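Local atomic coordinates of esterase D (PDB entry 2W87), a protein that is thought to degrade plant cell walls by cleaving feruloyl esters of arabinoxylan, and binds glucuronic acid-containing sugars through a calcium-binding family 35 carbohydrate-binding module. Residues G10-D15 / V42-A47. Residues are numbered along the deposited sequence; the frame is centred on the assembly and turned at random.
Sequences GFCRVD and VWAIDA
The carbonyl oxygen of Val-42 receives two successive N-H groups, those of Cys-12 and Arg-13, from the antiparallel neighbour, a worked example of the classic beta bulge, here in the beta-sandwich of a carbohydrate-binding module. Cys-12 N stands at 2.8 Å from Val-42 O and Arg-13 N at 3.2 Å, both approaching from the same face of its plane. The extra residue on strand 11-14, opposite Val-42, shifts the register by one between the Phe-11/Trp-43 pair and the Arg-13/Val-42 pair. Val-42 N to Arg-13 O completes the latter, and Ala-44 N to Gly-10 O continues the pairing just before strand 11-14.

Packing is tightest round buried Val-42, held between Cys-12 and Arg-13: its CG1 lies 4.0 Å from Cys-12 CB, while its CG2 sits over one face of the Arg-13 guanidinium, 3.3 Å from NH1. Close by, Cys-12 SG, in a disulfide with Cys-138, rests 3.6 Å from Ala-44 CB.

On the aromatic face, Phe-11 turns an edge to the face of the Trp-43 pyrrole ring in an offset T-shaped pair, planes at 86°, with Phe-11 CD1 lying 3.6 Å from Trp-43 NE1. The buried indole continues onto Ile-123 and Leu-126 of the facing sheet, so this pair joins strand 11-14 to the sandwich core. The Phe-11 side chain lies about 4 Å from that of the calcium ligand Glu-6. Gly-10 O sits at the indole edge and makes a CA-H...O contact with Trp-43.

The looser side is the partly exposed Arg-13/Asp-15 end. The Arg-13 chain bends at chi3 (93°), and its NE and NH2 grip Asp-15 side-on. Both carboxylate oxygens lie close to the guanidinium plane: OD1 is met from above the carboxylate plane by NE, whereas OD2 receives Arg-13 NH2 on its syn side at 2.9 Å.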
loop_
_atom_site.group_PDB
_atom_site.type_symbol
_atom_site.label_atom_id
_atom_site.label_comp_id
_atom_site.label_asym_id
_atom_site.label_seq_id
_atom_site.Cartn_x
_atom_site.Cartn_y
_atom_site.Cartn_z
ATOM N N GLY A 10 -3.645 -9.241 -7.406
ATOM C CA GLY A 10 -3.684 -8.698 -6.051
ATOM C C GLY A 10 -3.546 -7.185 -6.029
ATOM O O GLY A 10 -3.843 -6.558 -5.023
ATOM N N PHE A 11 -3.099 -6.587 -7.126
ATOM C CA PHE A 11 -3.081 -5.114 -7.228
ATOM C C PHE A 11 -4.392 -4.709 -7.870
ATOM O O PHE A 11 -4.711 -5.175 -8.969
ATOM C CB PHE A 11 -1.901 -4.611 -8.047
ATOM C CG PHE A 11 -1.762 -3.100 -8.029
ATOM C CD1 PHE A 11 -0.970 -2.488 -7.075
ATOM C CD2 PHE A 11 -2.420 -2.319 -8.930
ATOM C CE1 PHE A 11 -0.803 -1.123 -7.040
ATOM C CE2 PHE A 11 -2.292 -0.923 -8.887
ATOM C CZ PHE A 11 -1.490 -0.332 -7.929
ATOM N N CYS A 12 -5.147 -3.847 -7.207
ATOM C CA CYS A 12 -6.487 -3.521 -7.669
ATOM C C CYS A 12 -6.623 -2.170 -8.357
ATOM O O CYS A 12 -7.306 -2.053 -9.369
ATOM C CB CYS A 12 -7.490 -3.619 -6.517
ATOM S SG CYS A 12 -7.657 -5.283 -5.923
ATOM N N ARG A 13 -6.051 -1.137 -7.779
ATOM C CA ARG A 13 -6.330 0.206 -8.248
ATOM C C ARG A 13 -5.357 1.201 -7.673
ATOM O O ARG A 13 -4.850 1.008 -6.577
ATOM C CB ARG A 13 -7.751 0.654 -7.825
ATOM C CG ARG A 13 -8.197 1.928 -8.476
ATOM C CD ARG A 13 -9.541 2.380 -8.008
ATOM N NE ARG A 13 -9.477 3.307 -6.892
ATOM C CZ ARG A 13 -9.843 3.019 -5.644
ATOM N NH1 ARG A 13 -10.293 1.801 -5.335
ATOM N NH2 ARG A 13 -9.750 3.949 -4.695
ATOM N N VAL A 14 -5.067 2.227 -8.467
ATOM C CA VAL A 14 -4.472 3.477 -7.966
ATOM C C VAL A 14 -5.298 4.653 -8.504
ATOM O O VAL A 14 -5.645 4.690 -9.683
ATOM C CB VAL A 14 -2.988 3.653 -8.341
ATOM C CG1 VAL A 14 -2.760 3.504 -9.836
ATOM C CG2 VAL A 14 -2.441 5.002 -7.810
ATOM N N ASP A 15 -5.643 5.570 -7.599
ATOM C CA ASP A 15 -6.210 6.858 -7.996
ATOM C C ASP A 15 -5.054 7.746 -8.390
ATOM O O ASP A 15 -4.488 8.467 -7.557
ATOM C CB ASP A 15 -7.011 7.466 -6.858
ATOM C CG ASP A 15 -8.141 6.573 -6.411
ATOM O OD1 ASP A 15 -8.828 6.014 -7.322
ATOM O OD2 ASP A 15 -8.314 6.398 -5.158
ATOM N N VAL A 42 -4.953 0.416 -3.829
ATOM C CA VAL A 42 -5.791 -0.683 -3.339
ATOM C C VAL A 42 -5.258 -2.044 -3.792
ATOM O O VAL A 42 -4.915 -2.236 -4.972
ATOM C CB VAL A 42 -7.279 -0.540 -3.778
ATOM C CG1 VAL A 42 -8.156 -1.624 -3.151
ATOM C CG2 VAL A 42 -7.826 0.843 -3.445
ATOM N N TRP A 43 -5.178 -2.962 -2.824
ATOM C CA TRP A 43 -4.791 -4.351 -3.033
ATOM C C TRP A 43 -5.865 -5.265 -2.503
ATOM O O TRP A 43 -6.723 -4.862 -1.719
ATOM C CB TRP A 43 -3.500 -4.695 -2.283
ATOM C CG TRP A 43 -2.325 -3.822 -2.584
ATOM C CD1 TRP A 43 -1.415 -4.013 -3.537
ATOM C CD2 TRP A 43 -1.955 -2.627 -1.889
ATOM N NE1 TRP A 43 -0.474 -3.004 -3.516
ATOM C CE2 TRP A 43 -0.780 -2.143 -2.496
ATOM C CE3 TRP A 43 -2.495 -1.929 -0.807
ATOM C CZ2 TRP A 43 -0.137 -1.001 -2.056
ATOM C CZ3 TRP A 43 -1.840 -0.794 -0.365
ATOM C CH2 TRP A 43 -0.691 -0.336 -0.994
ATOM N N ALA A 44 -5.767 -6.533 -2.878
ATOM C CA ALA A 44 -6.701 -7.547 -2.398
ATOM C C ALA A 44 -5.919 -8.791 -2.000
ATOM O O ALA A 44 -5.122 -9.305 -2.787
ATOM C CB ALA A 44 -7.710 -7.908 -3.450
ATOM N N ILE A 45 -6.181 -9.280 -0.793
ATOM C CA ILE A 45 -5.475 -10.441 -0.244
ATOM C C ILE A 45 -6.494 -11.465 0.218
ATOM O O ILE A 45 -7.418 -11.119 0.935
ATOM C CB ILE A 45 -4.651 -10.028 0.990
ATOM C CG1 ILE A 45 -3.667 -8.889 0.648
ATOM C CG2 ILE A 45 -3.913 -11.206 1.527
ATOM C CD1 ILE A 45 -3.350 -8.022 1.890
ATOM N N ASP A 46 -6.322 -12.724 -0.197
ATOM C CA ASP A 46 -7.148 -13.804 0.294
ATOM C C ASP A 46 -6.367 -14.498 1.401
ATOM O O ASP A 46 -5.211 -14.851 1.198
ATOM C CB ASP A 46 -7.491 -14.793 -0.814
ATOM C CG ASP A 46 -8.396 -15.913 -0.313
ATOM O OD1 ASP A 46 -9.639 -15.741 -0.390
ATOM O OD2 ASP A 46 -7.862 -16.928 0.206
ATOM N N ALA A 47 -6.995 -14.671 2.559
ATOM C CA ALA A 47 -6.370 -15.311 3.719
ATOM C C ALA A 47 -7.137 -16.580 4.048
ATOM O O ALA A 47 -8.350 -16.553 4.147
ATOM C CB ALA A 47 -6.370 -14.354 4.924
#